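Long-range contacts in 11R-lipoxygenase (Gersemia fruticosa, PDB 3VF1), which probably adds molecular oxygen to polyunsaturated fatty acids as a non-heme iron dioxygenase, and depends on calcium for its activity: residues 504-509 against 657-662; 497-502 against 664-669; 510-515 against 555-560. All coordinates share one frame; numbering follows the deposited sequence.

Contact 1: residues 504-509 against 657-662; sequences HQFVQD and AAMAKF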
loop_
_atom_site.group_PDB
_atom_site.type_symbol
_atom_site.label_atom_id
_atom_site.label_comp_id
_atom_site.label_asym_id
_atom_site.label_seq_id
_atom_site.Cartn_x
_atom_site.Cartn_y
_atom_site.Cartn_z
ATOM N N HIS A 504 16.199 -5.006 -0.511
ATOM C CA HIS A 504 16.639 -6.309 -0.992
ATOM C C HIS A 504 17.815 -6.800 -0.160
ATOM O O HIS A 504 17.923 -7.986 0.139
ATOM C CB HIS A 504 17.044 -6.239 -2.464
ATOM C CG HIS A 504 17.442 -7.561 -3.039
ATOM N ND1 HIS A 504 18.733 -8.041 -2.979
ATOM C CD2 HIS A 504 16.718 -8.510 -3.677
ATOM C CE1 HIS A 504 18.788 -9.225 -3.560
ATOM N NE2 HIS A 504 17.579 -9.533 -3.993
ATOM N N GLN A 505 18.696 -5.877 0.212
ATOM C CA GLN A 505 19.851 -6.212 1.031
ATOM C C GLN A 505 19.406 -6.672 2.417
ATOM O O GLN A 505 19.927 -7.649 2.952
ATOM C CB GLN A 505 20.787 -5.009 1.156
ATOM C CG GLN A 505 22.089 -5.317 1.869
ATOM C CD GLN A 505 22.904 -6.369 1.146
ATOM O OE1 GLN A 505 23.179 -6.241 -0.045
ATOM N NE2 GLN A 505 23.284 -7.422 1.862
ATOM N N PHE A 506 18.439 -5.965 2.992
ATOM C CA PHE A 506 17.936 -6.298 4.320
ATOM C C PHE A 506 17.294 -7.680 4.343
ATOM O O PHE A 506 17.593 -8.498 5.210
ATOM C CB PHE A 506 16.928 -5.248 4.790
ATOM C CG PHE A 506 16.177 -5.643 6.031
ATOM C CD1 PHE A 506 16.852 -5.879 7.216
ATOM C CD2 PHE A 506 14.798 -5.772 6.014
ATOM C CE1 PHE A 506 16.168 -6.241 8.358
ATOM C CE2 PHE A 506 14.108 -6.132 7.156
ATOM C CZ PHE A 506 14.793 -6.368 8.329
ATOM N N VAL A 507 16.409 -7.938 3.387
ATOM C CA VAL A 507 15.736 -9.227 3.304
ATOM C C VAL A 507 16.748 -10.350 3.115
ATOM O O VAL A 507 16.608 -11.424 3.693
ATOM C CB VAL A 507 14.716 -9.254 2.150
ATOM C CG1 VAL A 507 14.232 -10.675 1.891
ATOM C CG2 VAL A 507 13.541 -8.338 2.463
ATOM N N GLN A 508 17.772 -10.096 2.309
ATOM C CA GLN A 508 18.808 -11.090 2.060
ATOM C C GLN A 508 19.589 -11.392 3.335
ATOM O O GLN A 508 19.899 -12.547 3.621
ATOM C CB GLN A 508 19.763 -10.606 0.969
ATOM C CG GLN A 508 20.835 -11.617 0.597
ATOM C CD GLN A 508 21.664 -11.178 -0.594
ATOM O OE1 GLN A 508 22.685 -10.508 -0.441
ATOM N NE2 GLN A 508 21.226 -11.553 -1.790
ATOM N N ASP A 509 19.904 -10.350 4.098
ATOM C CA ASP A 509 20.634 -10.515 5.349
ATOM C C ASP A 509 19.847 -11.388 6.319
ATOM O O ASP A 509 20.392 -12.321 6.905
ATOM C CB ASP A 509 20.927 -9.156 5.988
ATOM C CG ASP A 509 21.956 -8.356 5.214
ATOM O OD1 ASP A 509 22.611 -8.934 4.321
ATOM O OD2 ASP A 509 22.116 -7.150 5.505
ATOM N N ALA A 657 21.147 -6.804 14.265
ATOM C CA ALA A 657 22.270 -6.239 13.527
ATOM C C ALA A 657 21.858 -5.936 12.090
ATOM O O ALA A 657 22.230 -4.904 11.534
ATOM C CB ALA A 657 23.452 -7.191 13.549
ATOM N N ALA A 658 21.087 -6.842 11.495
ATOM C CA ALA A 658 20.615 -6.662 10.129
ATOM C C ALA A 658 19.666 -5.469 10.051
ATOM O O ALA A 658 19.755 -4.648 9.136
ATOM C CB ALA A 658 19.922 -7.921 9.640
ATOM N N MET A 659 18.762 -5.381 11.022
ATOM C CA MET A 659 17.800 -4.290 11.087
ATOM C C MET A 659 18.491 -2.942 11.291
ATOM O O MET A 659 18.071 -1.935 10.730
ATOM C CB MET A 659 16.801 -4.537 12.220
ATOM C CG MET A 659 15.685 -5.503 11.858
ATOM S SD MET A 659 14.821 -6.166 13.299
ATOM C CE MET A 659 14.744 -4.721 14.356
ATOM N N ALA A 660 19.549 -2.925 12.094
ATOM C CA ALA A 660 20.270 -1.686 12.368
ATOM C C ALA A 660 21.013 -1.211 11.123
ATOM O O ALA A 660 21.064 -0.015 10.839
ATOM C CB ALA A 660 21.237 -1.882 13.525
ATOM N N LYS A 661 21.590 -2.154 10.387
ATOM C CA LYS A 661 22.274 -1.847 9.137
ATOM C C LYS A 661 21.268 -1.284 8.138
ATOM O O LYS A 661 21.573 -0.373 7.366
ATOM C CB LYS A 661 22.923 -3.113 8.581
ATOM C CG LYS A 661 23.513 -2.976 7.186
ATOM C CD LYS A 661 23.855 -4.346 6.618
ATOM C CE LYS A 661 24.269 -4.269 5.160
ATOM N NZ LYS A 661 24.332 -5.623 4.542
ATOM N N PHE A 662 20.063 -1.846 8.169
ATOM C CA PHE A 662 18.955 -1.385 7.344
ATOM C C PHE A 662 18.664 0.087 7.629
ATOM O O PHE A 662 18.633 0.911 6.715
ATOM C CB PHE A 662 17.726 -2.251 7.641
ATOM C CG PHE A 662 16.556 -2.009 6.729
ATOM C CD1 PHE A 662 16.721 -1.928 5.356
ATOM C CD2 PHE A 662 15.278 -1.897 7.253
ATOM C CE1 PHE A 662 15.630 -1.720 4.527
ATOM C CE2 PHE A 662 14.188 -1.693 6.430
ATOM C CZ PHE A 662 14.364 -1.605 5.067
HETATM O O HOH W 1 20.447 -5.087 6.188
#

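Contact 2: residues 497-502 against 664-669; sequences LLLWNV and SNLANI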
loop_
_atom_site.group_PDB
_atom_site.type_symbol
_atom_site.label_atom_id
_atom_site.label_comp_id
_atom_site.label_asym_id
_atom_site.label_seq_id
_atom_site.Cartn_x
_atom_site.Cartn_y
_atom_site.Cartn_z
ATOM N N LEU A 497 14.529 3.118 -6.644
ATOM C CA LEU A 497 15.598 2.169 -6.939
ATOM C C LEU A 497 16.599 2.070 -5.790
ATOM O O LEU A 497 17.190 1.013 -5.569
ATOM C CB LEU A 497 16.316 2.545 -8.238
ATOM C CG LEU A 497 15.571 2.209 -9.532
ATOM C CD1 LEU A 497 16.361 2.682 -10.743
ATOM C CD2 LEU A 497 15.294 0.716 -9.629
ATOM N N LEU A 498 16.791 3.166 -5.064
ATOM C CA LEU A 498 17.640 3.148 -3.880
ATOM C C LEU A 498 16.996 2.297 -2.792
ATOM O O LEU A 498 17.659 1.484 -2.149
ATOM C CB LEU A 498 17.864 4.566 -3.351
ATOM C CG LEU A 498 18.726 5.502 -4.201
ATOM C CD1 LEU A 498 18.787 6.878 -3.562
ATOM C CD2 LEU A 498 20.125 4.933 -4.386
ATOM N N LEU A 499 15.696 2.492 -2.596
ATOM C CA LEU A 499 14.958 1.799 -1.550
ATOM C C LEU A 499 14.827 0.316 -1.859
ATOM O O LEU A 499 14.945 -0.524 -0.971
ATOM C CB LEU A 499 13.572 2.419 -1.389
ATOM C CG LEU A 499 13.570 3.813 -0.759
ATOM C CD1 LEU A 499 12.370 4.620 -1.215
ATOM C CD2 LEU A 499 13.594 3.695 0.756
ATOM N N TRP A 500 14.580 0.001 -3.125
ATOM C CA TRP A 500 14.468 -1.385 -3.561
ATOM C C TRP A 500 15.743 -2.157 -3.236
ATOM O O TRP A 500 15.692 -3.245 -2.665
ATOM C CB TRP A 500 14.196 -1.446 -5.064
ATOM C CG TRP A 500 14.198 -2.836 -5.609
ATOM C CD1 TRP A 500 15.279 -3.542 -6.049
ATOM C CD2 TRP A 500 13.064 -3.695 -5.772
ATOM N NE1 TRP A 500 14.889 -4.789 -6.476
ATOM C CE2 TRP A 500 13.533 -4.906 -6.318
ATOM C CE3 TRP A 500 11.699 -3.557 -5.509
ATOM C CZ2 TRP A 500 12.685 -5.973 -6.606
ATOM C CZ3 TRP A 500 10.858 -4.616 -5.797
ATOM C CH2 TRP A 500 11.354 -5.809 -6.340
ATOM N N ASN A 501 16.886 -1.586 -3.600
ATOM C CA ASN A 501 18.173 -2.233 -3.378
ATOM C C ASN A 501 18.532 -2.325 -1.898
ATOM O O ASN A 501 19.181 -3.277 -1.470
ATOM C CB ASN A 501 19.275 -1.492 -4.140
ATOM C CG ASN A 501 19.217 -1.742 -5.635
ATOM O OD1 ASN A 501 18.935 -2.855 -6.079
ATOM N ND2 ASN A 501 19.484 -0.705 -6.421
ATOM N N VAL A 502 18.112 -1.334 -1.120
ATOM C CA VAL A 502 18.368 -1.335 0.317
ATOM C C VAL A 502 17.473 -2.343 1.029
ATOM O O VAL A 502 17.899 -2.994 1.982
ATOM C CB VAL A 502 18.171 0.069 0.930
ATOM C CG1 VAL A 502 17.705 -0.030 2.371
ATOM C CG2 VAL A 502 19.460 0.870 0.831
ATOM N N SER A 664 20.537 2.244 8.929
ATOM C CA SER A 664 21.689 3.066 8.577
ATOM C C SER A 664 21.704 3.347 7.078
ATOM O O SER A 664 22.060 4.444 6.646
ATOM C CB SER A 664 22.989 2.377 8.992
ATOM O OG SER A 664 24.115 3.182 8.679
ATOM N N ASN A 665 21.316 2.353 6.287
ATOM C CA ASN A 665 21.241 2.520 4.843
ATOM C C ASN A 665 20.108 3.463 4.454
ATOM O O ASN A 665 20.215 4.205 3.480
ATOM C CB ASN A 665 21.055 1.168 4.153
ATOM C CG ASN A 665 22.310 0.321 4.184
ATOM O OD1 ASN A 665 23.415 0.835 4.356
ATOM N ND2 ASN A 665 22.147 -0.984 4.008
ATOM N N LEU A 666 19.023 3.426 5.223
ATOM C CA LEU A 666 17.895 4.318 4.996
ATOM C C LEU A 666 18.278 5.753 5.326
ATOM O O LEU A 666 17.920 6.683 4.605
ATOM C CB LEU A 666 16.697 3.892 5.846
ATOM C CG LEU A 666 16.068 2.546 5.485
ATOM C CD1 LEU A 666 14.904 2.238 6.417
ATOM C CD2 LEU A 666 15.613 2.533 4.036
ATOM N N ALA A 667 19.011 5.926 6.421
ATOM C CA ALA A 667 19.460 7.245 6.840
ATOM C C ALA A 667 20.321 7.887 5.757
ATOM O O ALA A 667 20.322 9.108 5.597
ATOM C CB ALA A 667 20.235 7.148 8.147
ATOM N N ASN A 668 21.050 7.060 5.013
ATOM C CA ASN A 668 21.900 7.556 3.937
ATOM C C ASN A 668 21.077 7.944 2.713
ATOM O O ASN A 668 21.411 8.895 2.006
ATOM C CB ASN A 668 22.953 6.512 3.559
ATOM C CG ASN A 668 23.953 6.261 4.678
ATOM O OD1 ASN A 668 24.162 7.114 5.543
ATOM N ND2 ASN A 668 24.577 5.086 4.663
ATOM N N ILE A 669 20.001 7.205 2.468
ATOM C CA ILE A 669 19.090 7.525 1.377
ATOM C C ILE A 669 18.369 8.836 1.673
ATOM O O ILE A 669 18.228 9.691 0.797
ATOM C CB ILE A 669 18.058 6.409 1.160
ATOM C CG1 ILE A 669 18.737 5.184 0.546
ATOM C CG2 ILE A 669 16.928 6.890 0.257
ATOM C CD1 ILE A 669 17.825 3.988 0.380
HETATM O O HOH W 2 19.924 -2.504 4.241
#

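Contact 3: residues 510-515 against 555-560; sequences IIQIYY and ENREEL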
loop_
_atom_site.group_PDB
_atom_site.type_symbol
_atom_site.label_atom_id
_atom_site.label_comp_id
_atom_site.label_asym_id
_atom_site.label_seq_id
_atom_site.Cartn_x
_atom_site.Cartn_y
_atom_site.Cartn_z
ATOM N N ILE A 510 18.563 -11.087 6.481
ATOM C CA ILE A 510 17.708 -11.839 7.390
ATOM C C ILE A 510 17.613 -13.298 6.967
ATOM O O ILE A 510 17.778 -14.203 7.782
ATOM C CB ILE A 510 16.286 -11.247 7.444
ATOM C CG1 ILE A 510 16.312 -9.842 8.054
ATOM C CG2 ILE A 510 15.357 -12.155 8.242
ATOM C CD1 ILE A 510 16.875 -9.787 9.462
ATOM N N ILE A 511 17.348 -13.523 5.686
ATOM C CA ILE A 511 17.164 -14.873 5.168
ATOM C C ILE A 511 18.434 -15.715 5.281
ATOM O O ILE A 511 18.366 -16.916 5.538
ATOM C CB ILE A 511 16.697 -14.842 3.699
ATOM C CG1 ILE A 511 15.282 -14.267 3.606
ATOM C CG2 ILE A 511 16.738 -16.237 3.086
ATOM C CD1 ILE A 511 14.233 -15.067 4.355
ATOM N N GLN A 512 19.591 -15.088 5.097
ATOM C CA GLN A 512 20.856 -15.817 5.157
ATOM C C GLN A 512 21.295 -16.101 6.592
ATOM O O GLN A 512 22.238 -16.856 6.819
ATOM C CB GLN A 512 21.951 -15.059 4.401
ATOM C CG GLN A 512 21.770 -15.099 2.889
ATOM C CD GLN A 512 22.941 -14.494 2.138
ATOM O OE1 GLN A 512 23.890 -13.992 2.741
ATOM N NE2 GLN A 512 22.878 -14.543 0.812
ATOM N N ILE A 513 20.607 -15.499 7.557
ATOM C CA ILE A 513 20.850 -15.796 8.964
ATOM C C ILE A 513 20.252 -17.148 9.341
ATOM O O ILE A 513 20.811 -17.874 10.165
ATOM C CB ILE A 513 20.247 -14.711 9.884
ATOM C CG1 ILE A 513 21.107 -13.446 9.853
ATOM C CG2 ILE A 513 20.139 -15.217 11.317
ATOM C CD1 ILE A 513 20.483 -12.260 10.562
ATOM N N TYR A 514 19.120 -17.487 8.730
ATOM C CA TYR A 514 18.379 -18.692 9.099
ATOM C C TYR A 514 18.484 -19.801 8.053
ATOM O O TYR A 514 18.458 -20.984 8.393
ATOM C CB TYR A 514 16.914 -18.335 9.355
ATOM C CG TYR A 514 16.755 -17.297 10.439
ATOM C CD1 TYR A 514 16.756 -17.660 11.778
ATOM C CD2 TYR A 514 16.626 -15.952 10.126
ATOM C CE1 TYR A 514 16.623 -16.714 12.775
ATOM C CE2 TYR A 514 16.491 -14.998 11.116
ATOM C CZ TYR A 514 16.490 -15.386 12.438
ATOM O OH TYR A 514 16.358 -14.443 13.430
ATOM N N TYR A 515 18.603 -19.419 6.786
ATOM C CA TYR A 515 18.754 -20.388 5.707
ATOM C C TYR A 515 20.207 -20.439 5.255
ATOM O O TYR A 515 20.690 -19.521 4.595
ATOM C CB TYR A 515 17.861 -20.023 4.524
ATOM C CG TYR A 515 16.381 -20.045 4.833
ATOM C CD1 TYR A 515 15.733 -18.910 5.308
ATOM C CD2 TYR A 515 15.629 -21.196 4.642
ATOM C CE1 TYR A 515 14.381 -18.925 5.588
ATOM C CE2 TYR A 515 14.275 -21.220 4.918
ATOM C CZ TYR A 515 13.657 -20.082 5.392
ATOM O OH TYR A 515 12.310 -20.098 5.666
ATOM N N GLU A 555 12.758 -23.017 -4.516
ATOM C CA GLU A 555 13.811 -24.005 -4.730
ATOM C C GLU A 555 15.179 -23.506 -4.269
ATOM O O GLU A 555 16.110 -24.296 -4.110
ATOM C CB GLU A 555 13.872 -24.402 -6.206
ATOM C CG GLU A 555 12.574 -24.989 -6.735
ATOM C CD GLU A 555 12.135 -26.220 -5.963
ATOM O OE1 GLU A 555 12.946 -27.161 -5.835
ATOM O OE2 GLU A 555 10.984 -26.244 -5.480
ATOM N N ASN A 556 15.302 -22.201 -4.058
ATOM C CA ASN A 556 16.555 -21.624 -3.580
ATOM C C ASN A 556 16.319 -20.359 -2.765
ATOM O O ASN A 556 15.188 -19.887 -2.654
ATOM C CB ASN A 556 17.492 -21.334 -4.756
ATOM C CG ASN A 556 16.856 -20.444 -5.804
ATOM O OD1 ASN A 556 16.890 -19.218 -5.698
ATOM N ND2 ASN A 556 16.274 -21.058 -6.828
ATOM N N ARG A 557 17.391 -19.815 -2.196
ATOM C CA ARG A 557 17.288 -18.647 -1.330
ATOM C C ARG A 557 17.028 -17.374 -2.128
ATOM O O ARG A 557 16.357 -16.461 -1.650
ATOM C CB ARG A 557 18.563 -18.483 -0.502
ATOM C CG ARG A 557 18.801 -19.602 0.497
ATOM C CD ARG A 557 19.969 -19.282 1.416
ATOM N NE ARG A 557 21.216 -19.108 0.678
ATOM C CZ ARG A 557 22.379 -18.792 1.235
ATOM N NH1 ARG A 557 22.467 -18.607 2.547
ATOM N NH2 ARG A 557 23.460 -18.656 0.480
ATOM N N GLU A 558 17.554 -17.318 -3.347
ATOM C CA GLU A 558 17.418 -16.127 -4.178
ATOM C C GLU A 558 15.961 -15.881 -4.565
ATOM O O GLU A 558 15.488 -14.748 -4.519
ATOM C CB GLU A 558 18.294 -16.235 -5.429
ATOM C CG GLU A 558 19.783 -16.063 -5.156
ATOM C CD GLU A 558 20.371 -17.210 -4.348
ATOM O OE1 GLU A 558 19.909 -18.361 -4.518
ATOM O OE2 GLU A 558 21.293 -16.960 -3.542
ATOM N N GLU A 559 15.254 -16.940 -4.944
ATOM C CA GLU A 559 13.833 -16.833 -5.258
ATOM C C GLU A 559 13.061 -16.320 -4.054
ATOM O O GLU A 559 12.170 -15.481 -4.186
ATOM C CB GLU A 559 13.264 -18.191 -5.675
ATOM C CG GLU A 559 13.725 -18.680 -7.036
ATOM C CD GLU A 559 13.131 -20.030 -7.396
ATOM O OE1 GLU A 559 12.088 -20.398 -6.812
ATOM O OE2 GLU A 559 13.710 -20.724 -8.260
ATOM N N LEU A 560 13.407 -16.834 -2.878
ATOM C CA LEU A 560 12.731 -16.461 -1.644
ATOM C C LEU A 560 12.956 -14.985 -1.321
ATOM O O LEU A 560 12.022 -14.268 -0.964
ATOM C CB LEU A 560 13.229 -17.331 -0.489
ATOM C CG LEU A 560 12.638 -17.028 0.887
ATOM C CD1 LEU A 560 11.120 -17.102 0.851
ATOM C CD2 LEU A 560 13.198 -17.986 1.925
#

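Contact 1: residues 504-509 against 657-662
OD2 of Asp509 is gripped by two groups, NZ of Lys661 at 2.9 Å on its syn lone pair and a water that donates to it. The other oxygen, OD1, accepts from the side-chain amide NE2 of Gln505, one turn earlier on its own helix, at 3.0 Å. This salt bridge sits on one flank of an antiparallel helix pair in the α-helical lipoxygenase domain, where residues 504-509 and 657-662 run at 173° with axes 9.4 Å apart. The water also donates to the backbone O of Ala658, so it joins the two helices beside the charged pair. Lys661 suits its exposed place: its long chain, extended beyond CG, crosses the Asp509 side chain at about a right angle, and its charged end reaches OD2. An alanine in place of Asp509 would probably leave the Lys661 ammonium without its countercharge and the Gln505 amide freer to turn. Small Ala658 lets the backbones come close, its CB only 4.0 Å from CB of Asp509. Deeper in, Phe506 and Phe662 form an offset stack, centroids 4.4 Å apart and planes at 16°. In Phe506 CG is anti to the backbone N (chi1 169°), and the ring beyond it lies against that of Phe662. Tyr645, from a loop, packs against both phenylalanines and Met659. Flexible Met659 lies alongside Phe506, pointing the same way, and its CG comes obliquely to the ring, 3.6 Å from CE1. The tightest aliphatic-aromatic approach places CB of Phe506 3.4 Å from CD1 of Phe662.

Contact 2: residues 497-502 against 664-669
Two long antiparallel helices of the lipoxygenase domain pack here, residues 497-502 against 664-669, with local axes 10.4 Å apart and N-to-C directions at 171°. Val502 and Ile669 meet tip to tip, CG2 of the valine 3.5 Å from CD1 of the isoleucine. The other branch of Val502, CG1, touches CD2 of Leu666 at 3.7 Å, and both methyls border CB of Asn665. A beta-branched residue is apt here because both methyls start close to the backbone and can serve separate neighbours. Ile669 is the longer partner. Its CG1 stands anti to the carbonyl carbon (chi1 -71°), and CD1 beyond it reaches the other helix, coming within 3.8 Å of CB of Leu498 and close to that residue's backbone O. On the buried side, Leu499 and Leu666 cross at about a right angle, their CD2 methyls 4.0 Å apart. Both also pack on Leu642 from a loop, and Leu499 touches Cys573 on helix 557-579, which continues to the iron ligand His575. The side chain of Leu499 lies about 11 Å from that of His575. Asn665 is amphipathic in its use: CB joins the apolar contact, while ND2 donates to a water at 2.7 Å. That water in turn donates to the backbone O of Val502 at 3.1 Å, a polar link bordering the hydrocarbon core. The contact as a whole is one of interlocking aliphatic side chains between two nearly antiparallel helices, as in the mainly helical catalytic domain of lipoxygenases.

Contact 3: residues 510-515 against 555-560
The backbones come nearest at Tyr515 and Arg557, whose CA atoms lie 7.4 Å apart, where the chain emerging from helix 491-514 passes the N-terminal turn of helix 557-579 in the lipoxygenase domain. Here Arg557 reaches across and its NH1 donates to the backbone O of Tyr515 at 2.9 Å, with an N-H...O angle of 152°. The Tyr515 O lies near the guanidinium edge, 16° out of its plane. A bend at chi3 (-61°) sets NE, while CD below it rests 3.8 Å from CB of Tyr515. Long and part hydrocarbon, arginine can thus pack with its methylenes and bond with its tip. Gln512 crosses it at about a right angle and lays CG over one guanidinium face, 3.6 Å from NH1; its amide plane is nearly parallel to that of the guanidinium.

Leu560, one turn further along its helix, supplies the apolar half. Its CD2 sits over the Tyr515 ring, offset toward the rim, in a CH-pi contact 4.2 Å from the centroid. Tyrosine suits this place by combining an apolar face toward Leu560 with a hydroxyl hydrogen-bonded to Asp524. Ile511 crosses Leu560 obliquely and brings its CD1 to the same CD2, which therefore touches both an aliphatic chain and an aromatic ring. The incoming helix begins with Asn556 as N-cap, a short polar residue able to fold back on the first turn. Its OD1 accepts from the backbone N of Glu559 at 2.9 Å, the donor standing above the plane of the amide carbonyl.

How the contacts relate
Along the chain from the N terminus, past the PLAT domain and the earlier helices, helix 491-514 is the first to take part. With Tyr515 just after it, it supplies the first segments of all three contacts in the order 2, 1, 3. Contact 3 closes the shortest loop, when helix 557-579 begins beside the end of helix 491-514. Helix 653-676 then returns antiparallel, closing contact 1 and afterwards contact 2, so that contact 3 nests inside contact 1 and contact 1 inside contact 2; none cross. Phe662 CE1 joins contacts 1 and 2 by touching Val502 CG1 at 3.4 Å, and Ala658 packs on Ile510 between contacts 1 and 3. Helix 491-514 thus ties helices 557-579 and 653-676 together.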